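Local coordinates for gigastasin (Haementeria ghilianii, PDB 5UBM), which probably inhibits serine proteases, as leech inhibitors of the antistasin family do, and presents a disulfide-braced loop to a partner protein, at residues Phe77-Lys91 with Glu95-Asn109. Numbering follows the deposited sequence.
Sequences FKCRLGCTYGFKTDK and EAFCTCNTKETACVN
Cys83 and Cys100 join the two segments at the apolar centre, SG to SG at 2.0 Å, and Leu81 CD2 packs on the Cys100 sulfur. Cys83 SG also sits 3.9 Å above the middle of the Phe87 ring, so this sulfur of the bridge lies over one face of that ring. A second disulfide, Cys79–Cys98, lies nearer Phe97. That ring receives Lys78 CA on one face, 3.8 Å from its centroid, a CH-pi contact. Phe97 CG stands anti to its own backbone nitrogen (chi1 -175°), which brings the ring back over 77-79. At the other end, Tyr85 lies with one face under Lys103, whose CA stands 3.5 Å from the ring centroid and only 4° off the normal, while Tyr85 CB meets Ala106 CB. A serine at Tyr85 would probably open a gap beneath Lys103 and leave its CA without the aromatic face.

These two bridges belong to the disulfide-rich antistasin fold, where short strands pair: Phe87 with Cys100 and Thr89 with Glu95 form antiparallel non-hydrogen-bonded pairs. Between them, Lys88 N donates to Thr99 O, and Ala96 N reaches Lys88 O at an N-H...O angle of 170°. Lys78 and Cys79 continue an antiparallel ladder into a strand of another protein's chain, and Arg80 forms a salt bridge with an acidic side chain there, consistent with an inhibitory loop.

Asn101 grips the turn at Gly86 twice: its N donates to Gly86 O (2.9 Å) and its ND2 to Tyr85 O (3.1 Å), the latter close to its amide plane. Thr105 OG1 donates to Asn101 OD1, fixing the amide's rotation. At the polar edge, Thr89 OG1 donates to Asn109 O at 2.6 Å, in the carbonyl plane on a lone pair; Arg52 NH2 bonds both oxygens.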
loop_
_atom_site.group_PDB
_atom_site.type_symbol
_atom_site.label_atom_id
_atom_site.label_comp_id
_atom_site.label_asym_id
_atom_site.label_seq_id
_atom_site.Cartn_x
_atom_site.Cartn_y
_atom_site.Cartn_z
ATOM N N PHE C 77 -11.137 16.867 21.856
ATOM C CA PHE C 77 -10.921 15.512 21.350
ATOM C C PHE C 77 -11.669 15.284 20.045
ATOM O O PHE C 77 -12.834 15.654 19.917
ATOM C CB PHE C 77 -11.353 14.473 22.384
ATOM C CG PHE C 77 -10.317 14.194 23.431
ATOM C CD1 PHE C 77 -9.488 13.093 23.322
ATOM C CD2 PHE C 77 -10.166 15.037 24.519
ATOM C CE1 PHE C 77 -8.530 12.834 24.284
ATOM C CE2 PHE C 77 -9.210 14.782 25.483
ATOM C CZ PHE C 77 -8.392 13.679 25.368
ATOM N N LYS C 78 -10.999 14.670 19.074
ATOM C CA LYS C 78 -11.634 14.383 17.794
ATOM C C LYS C 78 -10.881 13.365 16.946
ATOM O O LYS C 78 -9.689 13.107 17.155
ATOM C CB LYS C 78 -11.800 15.672 16.991
ATOM C CG LYS C 78 -10.496 16.330 16.586
ATOM C CD LYS C 78 -10.771 17.498 15.653
ATOM C CE LYS C 78 -11.728 18.481 16.302
ATOM N NZ LYS C 78 -12.129 19.554 15.363
ATOM N N CYS C 79 -11.593 12.784 15.985
ATOM C CA CYS C 79 -10.956 12.028 14.919
ATOM C C CYS C 79 -10.133 13.004 14.085
ATOM O O CYS C 79 -10.458 14.189 14.018
ATOM C CB CYS C 79 -11.991 11.310 14.055
ATOM S SG CYS C 79 -13.030 12.418 13.063
ATOM N N ARG C 80 -9.070 12.518 13.451
ATOM C CA ARG C 80 -8.164 13.403 12.731
ATOM C C ARG C 80 -8.465 13.411 11.236
ATOM O O ARG C 80 -7.578 13.337 10.382
ATOM C CB ARG C 80 -6.723 13.015 13.036
ATOM C CG ARG C 80 -6.466 13.153 14.525
ATOM C CD ARG C 80 -5.037 12.959 14.971
ATOM N NE ARG C 80 -4.952 13.334 16.380
ATOM C CZ ARG C 80 -3.851 13.294 17.120
ATOM N NH1 ARG C 80 -2.699 12.883 16.602
ATOM N NH2 ARG C 80 -3.909 13.673 18.386
ATOM N N LEU C 81 -9.752 13.539 10.950
ATOM C CA LEU C 81 -10.275 13.609 9.597
ATOM C C LEU C 81 -10.358 15.056 9.118
ATOM O O LEU C 81 -10.791 15.939 9.863
ATOM C CB LEU C 81 -11.652 12.960 9.558
ATOM C CG LEU C 81 -12.335 12.784 8.216
ATOM C CD1 LEU C 81 -11.635 11.680 7.445
ATOM C CD2 LEU C 81 -13.807 12.464 8.436
ATOM N N GLY C 82 -9.947 15.302 7.877
ATOM C CA GLY C 82 -10.059 16.631 7.299
ATOM C C GLY C 82 -11.414 16.901 6.656
ATOM O O GLY C 82 -11.632 16.562 5.493
ATOM N N CYS C 83 -12.323 17.510 7.414
ATOM C CA CYS C 83 -13.660 17.849 6.917
ATOM C C CYS C 83 -13.624 18.944 5.858
ATOM O O CYS C 83 -13.073 20.022 6.086
ATOM C CB CYS C 83 -14.572 18.295 8.067
ATOM S SG CYS C 83 -15.076 16.990 9.224
ATOM N N THR C 84 -14.231 18.663 4.710
ATOM C CA THR C 84 -14.292 19.623 3.611
ATOM C C THR C 84 -14.919 20.952 4.034
ATOM O O THR C 84 -14.423 22.019 3.681
ATOM C CB THR C 84 -15.089 19.054 2.422
ATOM O OG1 THR C 84 -14.649 17.717 2.144
ATOM C CG2 THR C 84 -14.891 19.915 1.192
ATOM N N TYR C 85 -16.004 20.888 4.796
ATOM C CA TYR C 85 -16.681 22.098 5.244
ATOM C C TYR C 85 -16.427 22.368 6.723
ATOM O O TYR C 85 -17.199 23.072 7.379
ATOM C CB TYR C 85 -18.185 22.001 4.975
ATOM C CG TYR C 85 -18.524 21.945 3.504
ATOM C CD1 TYR C 85 -18.441 23.082 2.708
ATOM C CD2 TYR C 85 -18.926 20.757 2.908
ATOM C CE1 TYR C 85 -18.745 23.038 1.359
ATOM C CE2 TYR C 85 -19.232 20.705 1.559
ATOM C CZ TYR C 85 -19.141 21.847 0.792
ATOM O OH TYR C 85 -19.447 21.798 -0.548
ATOM N N GLY C 86 -15.337 21.809 7.238
ATOM C CA GLY C 86 -14.992 21.966 8.639
ATOM C C GLY C 86 -15.813 21.063 9.542
ATOM O O GLY C 86 -16.814 20.474 9.122
ATOM N N PHE C 87 -15.378 20.943 10.791
ATOM C CA PHE C 87 -16.121 20.162 11.773
ATOM C C PHE C 87 -17.407 20.879 12.169
ATOM O O PHE C 87 -17.440 22.108 12.276
ATOM C CB PHE C 87 -15.261 19.892 13.010
ATOM C CG PHE C 87 -14.289 18.759 12.840
ATOM C CD1 PHE C 87 -13.138 18.920 12.080
ATOM C CD2 PHE C 87 -14.516 17.537 13.452
ATOM C CE1 PHE C 87 -12.237 17.879 11.925
ATOM C CE2 PHE C 87 -13.617 16.491 13.307
ATOM C CZ PHE C 87 -12.477 16.659 12.539
ATOM N N LYS C 88 -18.469 20.106 12.367
ATOM C CA LYS C 88 -19.716 20.659 12.860
ATOM C C LYS C 88 -19.513 21.165 14.279
ATOM O O LYS C 88 -19.103 20.409 15.159
ATOM C CB LYS C 88 -20.829 19.616 12.816
ATOM C CG LYS C 88 -22.167 20.138 13.302
ATOM C CD LYS C 88 -23.289 19.164 12.993
ATOM C CE LYS C 88 -24.641 19.780 13.305
ATOM N NZ LYS C 88 -24.814 21.097 12.627
ATOM N N THR C 89 -19.782 22.446 14.500
ATOM C CA THR C 89 -19.555 23.041 15.812
ATOM C C THR C 89 -20.853 23.522 16.449
ATOM O O THR C 89 -21.751 24.001 15.757
ATOM C CB THR C 89 -18.566 24.218 15.725
ATOM O OG1 THR C 89 -19.118 25.249 14.899
ATOM C CG2 THR C 89 -17.255 23.758 15.124
ATOM N N ASP C 90 -20.951 23.393 17.770
ATOM C CA ASP C 90 -22.152 23.825 18.481
ATOM C C ASP C 90 -22.137 25.331 18.746
ATOM O O ASP C 90 -21.276 26.055 18.249
ATOM C CB ASP C 90 -22.316 23.053 19.801
ATOM C CG ASP C 90 -21.168 23.288 20.787
ATOM O OD1 ASP C 90 -20.269 24.111 20.513
ATOM O OD2 ASP C 90 -21.179 22.642 21.858
ATOM N N LYS C 91 -23.088 25.794 19.546
ATOM C CA LYS C 91 -23.209 27.215 19.836
ATOM C C LYS C 91 -22.137 27.667 20.825
ATOM O O LYS C 91 -21.874 28.860 20.966
ATOM C CB LYS C 91 -24.609 27.527 20.368
ATOM C CG LYS C 91 -25.718 27.049 19.440
ATOM C CD LYS C 91 -27.078 27.604 19.831
ATOM C CE LYS C 91 -27.527 27.107 21.196
ATOM N NZ LYS C 91 -28.850 27.685 21.580
ATOM N N GLU C 95 -16.199 21.715 18.628
ATOM C CA GLU C 95 -16.256 20.892 17.428
ATOM C C GLU C 95 -16.628 19.467 17.807
ATOM O O GLU C 95 -16.093 18.922 18.769
ATOM C CB GLU C 95 -14.917 20.907 16.680
ATOM C CG GLU C 95 -14.359 22.298 16.410
ATOM C CD GLU C 95 -13.433 22.339 15.206
ATOM O OE1 GLU C 95 -12.293 21.840 15.305
ATOM O OE2 GLU C 95 -13.845 22.877 14.157
ATOM N N ALA C 96 -17.549 18.872 17.054
ATOM C CA ALA C 96 -17.926 17.472 17.253
ATOM C C ALA C 96 -16.717 16.539 17.127
ATOM O O ALA C 96 -15.719 16.881 16.495
ATOM C CB ALA C 96 -19.007 17.069 16.260
ATOM N N PHE C 97 -16.812 15.364 17.735
ATOM C CA PHE C 97 -15.697 14.434 17.753
ATOM C C PHE C 97 -15.364 13.934 16.356
ATOM O O PHE C 97 -14.194 13.839 15.980
ATOM C CB PHE C 97 -15.994 13.250 18.662
ATOM C CG PHE C 97 -14.834 12.310 18.816
ATOM C CD1 PHE C 97 -13.868 12.536 19.781
ATOM C CD2 PHE C 97 -14.704 11.201 17.992
ATOM C CE1 PHE C 97 -12.794 11.671 19.927
ATOM C CE2 PHE C 97 -13.632 10.337 18.130
ATOM C CZ PHE C 97 -12.679 10.571 19.099
ATOM N N CYS C 98 -16.392 13.601 15.590
ATOM C CA CYS C 98 -16.174 13.121 14.234
ATOM C C CYS C 98 -17.421 13.292 13.381
ATOM O O CYS C 98 -17.945 12.328 12.822
ATOM C CB CYS C 98 -15.741 11.657 14.242
ATOM S SG CYS C 98 -14.684 11.234 12.847
ATOM N N THR C 99 -17.893 14.527 13.299
ATOM C CA THR C 99 -19.013 14.870 12.441
ATOM C C THR C 99 -18.628 16.059 11.578
ATOM O O THR C 99 -18.151 17.074 12.083
ATOM C CB THR C 99 -20.265 15.198 13.255
ATOM O OG1 THR C 99 -20.688 14.027 13.967
ATOM C CG2 THR C 99 -21.388 15.676 12.340
ATOM N N CYS C 100 -18.808 15.926 10.273
ATOM C CA CYS C 100 -18.460 17.006 9.364
ATOM C C CYS C 100 -19.658 17.895 9.120
ATOM O O CYS C 100 -20.793 17.445 9.222
ATOM C CB CYS C 100 -17.937 16.452 8.041
ATOM S SG CYS C 100 -16.280 15.755 8.146
ATOM N N ASN C 101 -19.400 19.163 8.822
ATOM C CA ASN C 101 -20.441 20.059 8.343
ATOM C C ASN C 101 -20.922 19.636 6.964
ATOM O O ASN C 101 -20.184 19.000 6.212
ATOM C CB ASN C 101 -19.930 21.502 8.285
ATOM C CG ASN C 101 -20.008 22.210 9.623
ATOM O OD1 ASN C 101 -21.028 22.159 10.307
ATOM N ND2 ASN C 101 -18.925 22.875 10.002
ATOM N N THR C 102 -22.162 19.982 6.632
ATOM C CA THR C 102 -22.592 19.933 5.242
ATOM C C THR C 102 -22.278 21.288 4.629
ATOM O O THR C 102 -21.887 22.215 5.340
ATOM C CB THR C 102 -24.096 19.618 5.090
ATOM O OG1 THR C 102 -24.868 20.560 5.844
ATOM C CG2 THR C 102 -24.401 18.216 5.582
ATOM N N LYS C 103 -22.461 21.410 3.319
ATOM C CA LYS C 103 -22.250 22.676 2.628
ATOM C C LYS C 103 -23.097 23.799 3.244
ATOM O O LYS C 103 -22.801 24.984 3.072
ATOM C CB LYS C 103 -22.578 22.513 1.143
ATOM C CG LYS C 103 -22.270 23.722 0.279
ATOM C CD LYS C 103 -22.581 23.443 -1.185
ATOM C CE LYS C 103 -22.259 24.642 -2.062
ATOM N NZ LYS C 103 -22.548 24.368 -3.499
ATOM N N GLU C 104 -24.134 23.410 3.982
ATOM C CA GLU C 104 -25.114 24.348 4.522
ATOM C C GLU C 104 -24.732 24.844 5.917
ATOM O O GLU C 104 -25.019 25.986 6.276
ATOM C CB GLU C 104 -26.498 23.691 4.575
ATOM C CG GLU C 104 -26.773 22.660 3.478
ATOM C CD GLU C 104 -26.465 23.150 2.069
ATOM O OE1 GLU C 104 -26.721 24.338 1.767
ATOM O OE2 GLU C 104 -25.968 22.337 1.260
ATOM N N THR C 105 -24.108 23.977 6.709
ATOM C CA THR C 105 -23.729 24.332 8.073
ATOM C C THR C 105 -22.249 24.686 8.143
ATOM O O THR C 105 -21.681 24.826 9.229
ATOM C CB THR C 105 -24.038 23.189 9.071
ATOM O OG1 THR C 105 -23.182 22.066 8.817
ATOM C CG2 THR C 105 -25.492 22.765 8.945
ATOM N N ALA C 106 -21.640 24.839 6.972
ATOM C CA ALA C 106 -20.226 25.167 6.859
ATOM C C ALA C 106 -19.899 26.476 7.563
ATOM O O ALA C 106 -18.850 26.609 8.193
ATOM C CB ALA C 106 -19.821 25.241 5.399
ATOM N N CYS C 107 -20.809 27.437 7.451
ATOM C CA CYS C 107 -20.628 28.748 8.062
ATOM C C CYS C 107 -21.576 28.953 9.244
ATOM O O CYS C 107 -21.795 30.078 9.692
ATOM C CB CYS C 107 -20.831 29.850 7.019
ATOM S SG CYS C 107 -19.511 29.938 5.784
ATOM N N VAL C 108 -22.135 27.859 9.745
ATOM C CA VAL C 108 -22.966 27.913 10.940
ATOM C C VAL C 108 -22.109 27.652 12.175
ATOM O O VAL C 108 -21.368 26.667 12.224
ATOM C CB VAL C 108 -24.113 26.893 10.876
ATOM C CG1 VAL C 108 -24.826 26.814 12.213
ATOM C CG2 VAL C 108 -25.074 27.264 9.768
ATOM N N ASN C 109 -22.216 28.544 13.159
ATOM C CA ASN C 109 -21.391 28.509 14.364
ATOM C C ASN C 109 -19.917 28.665 14.025
ATOM O O ASN C 109 -19.131 27.728 14.151
ATOM C CB ASN C 109 -21.624 27.219 15.155
ATOM C CG ASN C 109 -22.994 27.173 15.800
ATOM O OD1 ASN C 109 -23.415 28.125 16.455
ATOM N ND2 ASN C 109 -23.703 26.069 15.606
HETATM O O HOH W 1 -13.211 18.187 19.151
HETATM O O HOH W 2 -13.293 22.856 11.508
#